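Local coordinates for protein predicted component of a thermophile-specific DNA repair system, contains a RAMP domain (Methanopyrus kandleri, PDB 4N0L) that binds CRISPR RNA as the Csm3 subunit of type III-A antiviral defence and may also act as an endonuclease, at residues A58-I72 / P108-G122. Numbering follows the deposited sequence.
Sequences ARALFELAWMKSREI and PWLENGTCPVCRIFG. With ZN (zinc ion), chain C.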
loop_
_atom_site.group_PDB
_atom_site.type_symbol
_atom_site.label_atom_id
_atom_site.label_comp_id
_atom_site.label_asym_id
_atom_site.label_seq_id
_atom_site.Cartn_x
_atom_site.Cartn_y
_atom_site.Cartn_z
ATOM N N ALA A 58 -3.120 2.803 3.365
ATOM C CA ALA A 58 -1.697 2.501 3.480
ATOM C C ALA A 58 -0.836 3.700 3.077
ATOM O O ALA A 58 0.180 3.985 3.712
ATOM C CB ALA A 58 -1.344 1.284 2.640
ATOM N N ARG A 59 -1.247 4.396 2.021
ATOM C CA ARG A 59 -0.528 5.577 1.552
ATOM C C ARG A 59 -0.588 6.721 2.558
ATOM O O ARG A 59 0.427 7.357 2.852
ATOM C CB ARG A 59 -1.088 6.050 0.211
ATOM C CG ARG A 59 -0.253 7.142 -0.441
ATOM C CD ARG A 59 -0.942 7.712 -1.672
ATOM N NE ARG A 59 -0.021 8.451 -2.530
ATOM C CZ ARG A 59 0.527 9.624 -2.221
ATOM N NH1 ARG A 59 1.356 10.209 -3.075
ATOM N NH2 ARG A 59 0.240 10.220 -1.071
ATOM N N ALA A 60 -1.788 6.988 3.064
ATOM C CA ALA A 60 -2.014 8.075 4.010
ATOM C C ALA A 60 -1.195 7.902 5.288
ATOM O O ALA A 60 -0.705 8.878 5.857
ATOM C CB ALA A 60 -3.493 8.185 4.340
ATOM N N LEU A 61 -1.055 6.659 5.740
ATOM C CA LEU A 61 -0.309 6.375 6.963
ATOM C C LEU A 61 1.199 6.349 6.726
ATOM O O LEU A 61 1.971 6.840 7.552
ATOM C CB LEU A 61 -0.763 5.045 7.568
ATOM C CG LEU A 61 -2.233 4.971 7.977
ATOM C CD1 LEU A 61 -2.580 3.583 8.482
ATOM C CD2 LEU A 61 -2.541 6.024 9.030
ATOM N N PHE A 62 1.618 5.772 5.604
ATOM C CA PHE A 62 3.038 5.719 5.271
ATOM C C PHE A 62 3.642 7.104 5.069
ATOM O O PHE A 62 4.755 7.369 5.520
ATOM C CB PHE A 62 3.284 4.880 4.019
ATOM C CG PHE A 62 4.726 4.846 3.600
ATOM C CD1 PHE A 62 5.663 4.159 4.355
ATOM C CD2 PHE A 62 5.152 5.522 2.463
ATOM C CE1 PHE A 62 6.995 4.133 3.979
ATOM C CE2 PHE A 62 6.484 5.500 2.083
ATOM C CZ PHE A 62 7.406 4.805 2.843
ATOM N N GLU A 63 2.923 7.977 4.370
ATOM C CA GLU A 63 3.455 9.302 4.071
ATOM C C GLU A 63 3.675 10.095 5.359
ATOM O O GLU A 63 4.668 10.809 5.487
ATOM C CB GLU A 63 2.536 10.061 3.099
ATOM C CG GLU A 63 1.226 10.579 3.674
ATOM C CD GLU A 63 0.371 11.270 2.624
ATOM O OE1 GLU A 63 0.902 11.584 1.539
ATOM O OE2 GLU A 63 -0.825 11.510 2.884
ATOM N N LEU A 64 2.769 9.933 6.321
ATOM C CA LEU A 64 2.915 10.560 7.633
ATOM C C LEU A 64 4.110 9.995 8.389
ATOM O O LEU A 64 4.891 10.739 8.979
ATOM C CB LEU A 64 1.644 10.379 8.463
ATOM C CG LEU A 64 0.446 11.233 8.055
ATOM C CD1 LEU A 64 -0.754 10.913 8.933
ATOM C CD2 LEU A 64 0.795 12.714 8.127
ATOM N N ALA A 65 4.235 8.673 8.376
ATOM C CA ALA A 65 5.340 8.002 9.054
ATOM C C ALA A 65 6.670 8.377 8.417
ATOM O O ALA A 65 7.661 8.587 9.113
ATOM C CB ALA A 65 5.146 6.495 9.029
ATOM N N TRP A 66 6.682 8.461 7.090
ATOM C CA TRP A 66 7.878 8.851 6.351
ATOM C C TRP A 66 8.288 10.268 6.727
ATOM O O TRP A 66 9.462 10.536 6.986
ATOM C CB TRP A 66 7.636 8.750 4.843
ATOM C CG TRP A 66 8.848 9.026 4.003
ATOM C CD1 TRP A 66 9.031 10.076 3.147
ATOM C CD2 TRP A 66 10.042 8.237 3.927
ATOM N NE1 TRP A 66 10.264 9.990 2.548
ATOM C CE2 TRP A 66 10.904 8.871 3.009
ATOM C CE3 TRP A 66 10.466 7.058 4.547
ATOM C CZ2 TRP A 66 12.165 8.364 2.698
ATOM C CZ3 TRP A 66 11.719 6.557 4.236
ATOM C CH2 TRP A 66 12.554 7.210 3.321
ATOM N N MET A 67 7.306 11.165 6.761
ATOM C CA MET A 67 7.527 12.560 7.124
ATOM C C MET A 67 8.143 12.690 8.516
ATOM O O MET A 67 9.165 13.354 8.690
ATOM C CB MET A 67 6.208 13.337 7.058
ATOM C CG MET A 67 6.321 14.808 7.430
ATOM S SD MET A 67 4.715 15.602 7.669
ATOM C CE MET A 67 4.230 14.938 9.260
ATOM N N LYS A 68 7.518 12.052 9.502
ATOM C CA LYS A 68 7.976 12.144 10.887
ATOM C C LYS A 68 9.306 11.437 11.135
ATOM O O LYS A 68 10.117 11.904 11.932
ATOM C CB LYS A 68 6.911 11.597 11.839
ATOM C CG LYS A 68 5.859 12.630 12.220
ATOM C CD LYS A 68 4.466 12.034 12.321
ATOM C CE LYS A 68 3.435 13.126 12.575
ATOM N NZ LYS A 68 2.036 12.658 12.367
ATOM N N SER A 69 9.530 10.315 10.457
ATOM C CA SER A 69 10.765 9.551 10.633
ATOM C C SER A 69 11.991 10.347 10.191
ATOM O O SER A 69 13.101 10.106 10.661
ATOM C CB SER A 69 10.697 8.231 9.863
ATOM O OG SER A 69 10.741 8.458 8.466
ATOM N N ARG A 70 11.783 11.289 9.278
ATOM C CA ARG A 70 12.860 12.152 8.807
ATOM C C ARG A 70 12.757 13.549 9.407
ATOM O O ARG A 70 13.493 14.457 9.015
ATOM C CB ARG A 70 12.862 12.228 7.281
ATOM C CG ARG A 70 13.384 10.972 6.611
ATOM C CD ARG A 70 13.263 11.063 5.107
ATOM N NE ARG A 70 14.056 10.041 4.435
ATOM C CZ ARG A 70 15.288 10.233 3.972
ATOM N NH1 ARG A 70 15.865 11.420 4.091
ATOM N NH2 ARG A 70 15.935 9.241 3.376
ATOM N N GLU A 71 11.843 13.701 10.365
ATOM C CA GLU A 71 11.601 14.971 11.045
ATOM C C GLU A 71 11.446 16.132 10.067
ATOM O O GLU A 71 12.118 17.155 10.184
ATOM C CB GLU A 71 12.739 15.260 12.028
ATOM C CG GLU A 71 12.943 14.161 13.059
ATOM C CD GLU A 71 14.085 14.454 14.011
ATOM O OE1 GLU A 71 15.253 14.434 13.565
ATOM O OE2 GLU A 71 13.817 14.700 15.205
ATOM N N ILE A 72 10.545 15.960 9.108
ATOM C CA ILE A 72 10.265 16.989 8.120
ATOM C C ILE A 72 9.025 17.770 8.522
ATOM O O ILE A 72 7.980 17.180 8.791
ATOM C CB ILE A 72 10.057 16.381 6.718
ATOM C CG1 ILE A 72 11.267 15.536 6.318
ATOM C CG2 ILE A 72 9.778 17.474 5.691
ATOM C CD1 ILE A 72 11.063 14.753 5.042
ATOM N N PRO A 108 14.157 16.813 1.694
ATOM C CA PRO A 108 14.460 15.877 2.783
ATOM C C PRO A 108 13.667 14.568 2.729
ATOM O O PRO A 108 14.009 13.632 3.451
ATOM C CB PRO A 108 14.089 16.679 4.035
ATOM C CG PRO A 108 13.044 17.627 3.572
ATOM C CD PRO A 108 13.418 17.996 2.167
ATOM N N TRP A 109 12.643 14.498 1.885
ATOM C CA TRP A 109 11.820 13.295 1.790
ATOM C C TRP A 109 12.328 12.374 0.689
ATOM O O TRP A 109 11.652 11.420 0.303
ATOM C CB TRP A 109 10.357 13.654 1.529
ATOM C CG TRP A 109 10.128 14.306 0.201
ATOM C CD1 TRP A 109 9.911 13.680 -0.993
ATOM C CD2 TRP A 109 10.079 15.712 -0.068
ATOM N NE1 TRP A 109 9.740 14.609 -1.990
ATOM C CE2 TRP A 109 9.837 15.863 -1.448
ATOM C CE3 TRP A 109 10.221 16.856 0.722
ATOM C CZ2 TRP A 109 9.732 17.114 -2.054
ATOM C CZ3 TRP A 109 10.116 18.096 0.118
ATOM C CH2 TRP A 109 9.874 18.215 -1.256
ATOM N N LEU A 110 13.519 12.668 0.180
ATOM C CA LEU A 110 14.094 11.878 -0.898
ATOM C C LEU A 110 15.069 10.834 -0.351
ATOM O O LEU A 110 15.758 11.080 0.639
ATOM C CB LEU A 110 14.802 12.795 -1.900
ATOM C CG LEU A 110 13.905 13.521 -2.907
ATOM C CD1 LEU A 110 14.729 14.122 -4.041
ATOM C CD2 LEU A 110 12.834 12.594 -3.449
ATOM N N GLU A 111 15.111 9.666 -0.985
ATOM C CA GLU A 111 16.101 8.643 -0.651
ATOM C C GLU A 111 16.718 8.086 -1.926
ATOM O O GLU A 111 16.011 7.537 -2.774
ATOM C CB GLU A 111 15.477 7.514 0.174
ATOM C CG GLU A 111 16.494 6.495 0.675
ATOM C CD GLU A 111 15.893 5.473 1.623
ATOM O OE1 GLU A 111 15.054 4.665 1.170
ATOM O OE2 GLU A 111 16.258 5.478 2.819
ATOM N N ASN A 112 18.037 8.220 -2.048
ATOM C CA ASN A 112 18.751 7.910 -3.286
ATOM C C ASN A 112 18.093 8.549 -4.509
ATOM O O ASN A 112 17.983 7.927 -5.567
ATOM C CB ASN A 112 18.860 6.395 -3.480
ATOM C CG ASN A 112 19.557 5.707 -2.320
ATOM O OD1 ASN A 112 20.496 6.246 -1.736
ATOM N ND2 ASN A 112 19.097 4.508 -1.982
ATOM N N GLY A 113 17.649 9.792 -4.344
ATOM C CA GLY A 113 17.144 10.586 -5.449
ATOM C C GLY A 113 15.666 10.454 -5.771
ATOM O O GLY A 113 15.152 11.183 -6.619
ATOM N N THR A 114 14.971 9.535 -5.106
ATOM C CA THR A 114 13.556 9.317 -5.402
ATOM C C THR A 114 12.688 9.299 -4.149
ATOM O O THR A 114 13.178 9.101 -3.037
ATOM C CB THR A 114 13.331 7.998 -6.165
ATOM O OG1 THR A 114 13.792 6.897 -5.375
ATOM C CG2 THR A 114 14.064 8.016 -7.503
ATOM N N CYS A 115 11.389 9.507 -4.347
ATOM C CA CYS A 115 10.428 9.541 -3.253
ATOM C C CYS A 115 9.721 8.197 -3.108
ATOM O O CYS A 115 9.006 7.772 -4.014
ATOM C CB CYS A 115 9.400 10.652 -3.477
ATOM S SG CYS A 115 8.238 10.901 -2.108
ATOM N N PRO A 116 9.921 7.527 -1.963
ATOM C CA PRO A 116 9.293 6.234 -1.669
ATOM C C PRO A 116 7.770 6.302 -1.703
ATOM O O PRO A 116 7.131 5.403 -2.247
ATOM C CB PRO A 116 9.788 5.915 -0.256
ATOM C CG PRO A 116 11.041 6.701 -0.107
ATOM C CD PRO A 116 10.819 7.960 -0.881
ATOM N N VAL A 117 7.205 7.350 -1.113
ATOM C CA VAL A 117 5.758 7.541 -1.096
ATOM C C VAL A 117 5.158 7.533 -2.496
ATOM O O VAL A 117 4.284 6.725 -2.809
ATOM C CB VAL A 117 5.372 8.865 -0.412
ATOM C CG1 VAL A 117 3.864 9.079 -0.481
ATOM C CG2 VAL A 117 5.852 8.879 1.032
ATOM N N CYS A 118 5.643 8.436 -3.339
ATOM C CA CYS A 118 5.068 8.643 -4.663
ATOM C C CYS A 118 5.440 7.543 -5.665
ATOM O O CYS A 118 4.622 7.174 -6.507
ATOM C CB CYS A 118 5.478 10.019 -5.197
ATOM S SG CYS A 118 4.761 11.412 -4.266
ATOM N N ARG A 119 6.660 7.021 -5.586
ATOM C CA ARG A 119 7.087 5.991 -6.534
ATOM C C ARG A 119 6.346 4.666 -6.302
ATOM O O ARG A 119 6.135 3.891 -7.238
ATOM C CB ARG A 119 8.605 5.775 -6.456
ATOM C CG ARG A 119 9.058 4.827 -5.354
ATOM C CD ARG A 119 10.540 4.971 -5.041
ATOM N NE ARG A 119 10.976 3.966 -4.075
ATOM C CZ ARG A 119 12.032 4.096 -3.278
ATOM N NH1 ARG A 119 12.776 5.195 -3.329
ATOM N NH2 ARG A 119 12.343 3.124 -2.429
ATOM N N ILE A 120 5.946 4.417 -5.057
ATOM C CA ILE A 120 5.231 3.192 -4.698
ATOM C C ILE A 120 3.718 3.345 -4.835
ATOM O O ILE A 120 3.051 2.514 -5.453
ATOM C CB ILE A 120 5.557 2.750 -3.250
ATOM C CG1 ILE A 120 7.019 2.315 -3.133
ATOM C CG2 ILE A 120 4.641 1.617 -2.811
ATOM C CD1 ILE A 120 7.482 2.132 -1.704
ATOM N N PHE A 121 3.178 4.401 -4.236
ATOM C CA PHE A 121 1.732 4.574 -4.160
ATOM C C PHE A 121 1.197 5.547 -5.216
ATOM O O PHE A 121 0.024 5.924 -5.190
ATOM C CB PHE A 121 1.340 5.043 -2.758
ATOM C CG PHE A 121 1.653 4.042 -1.676
ATOM C CD1 PHE A 121 0.801 2.977 -1.423
ATOM C CD2 PHE A 121 2.798 4.171 -0.905
ATOM C CE1 PHE A 121 1.091 2.055 -0.427
ATOM C CE2 PHE A 121 3.092 3.254 0.094
ATOM C CZ PHE A 121 2.239 2.195 0.332
ATOM N N GLY A 122 2.061 5.961 -6.136
ATOM C CA GLY A 122 1.638 6.804 -7.238
ATOM C C GLY A 122 1.568 8.270 -6.867
ATOM O O GLY A 122 1.608 8.626 -5.687
HETATM ZN ZN ZN C . 6.661 12.219 -3.185
#
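Pro108 lies against Ile72, whose CD1 comes within 3.7 Å of Pro108 CB, a small apolar patch at the Schellman motif that ends helix 51-69, where Ile72 N bonds back to Met67 O. The carbonyl of Pro108 takes a weak hydrogen bond from Arg70 NH1. Trp109 offers its O to the indole of Trp66: NE1 donates over 3.0 Å, within its own ring plane but from above the carbonyl plane. With CG anti to the backbone N (chi1 -175°), Trp66 extends from the helix to this loop, satisfying the one polar atom of its buried ring. Glu111 makes a long salt bridge to Arg70, OE2 to NH2 3.8 Å, while its OE1 bonds to Tyr244.

After the type I' turn 111-114, Cys115 occupies the N-cap position of helix 116-121 and binds zinc through SG, as Cys118 does; His86 and Cys88 complete this site of three cysteines and one histidine. Proline suits the first turn of a helix, where no backbone N-H is needed, and Pro116 lays CG over one face of Trp66, 3.9 Å from the centroid of the six-membered ring, as a CH-pi contact. Val117 is a knob among Arg59, Phe62, Glu63 and Trp66; its two methyls divide the hole, CG2 meeting Phe62 CE2 at 3.6 Å and CG1 lying over one face of the Arg59 guanidinium. The Phe121 ring receives Arg59 CA over its centre, 4.1 Å away. At Gly122, where positive phi favours glycine, the carbonyl accepts a nearly straight bond from Arg59 NH1 (3.1 Å, 167°). Arg59 and Glu63, salt-bridged together, also bond to the backbone of His86.

The two helices run nearly antiparallel, with helix 238-255 touching Phe121 and Ala65 and helix 74-78 touching Met67 and Trp109, while Ile120 bonds through its backbone to strand 172-174.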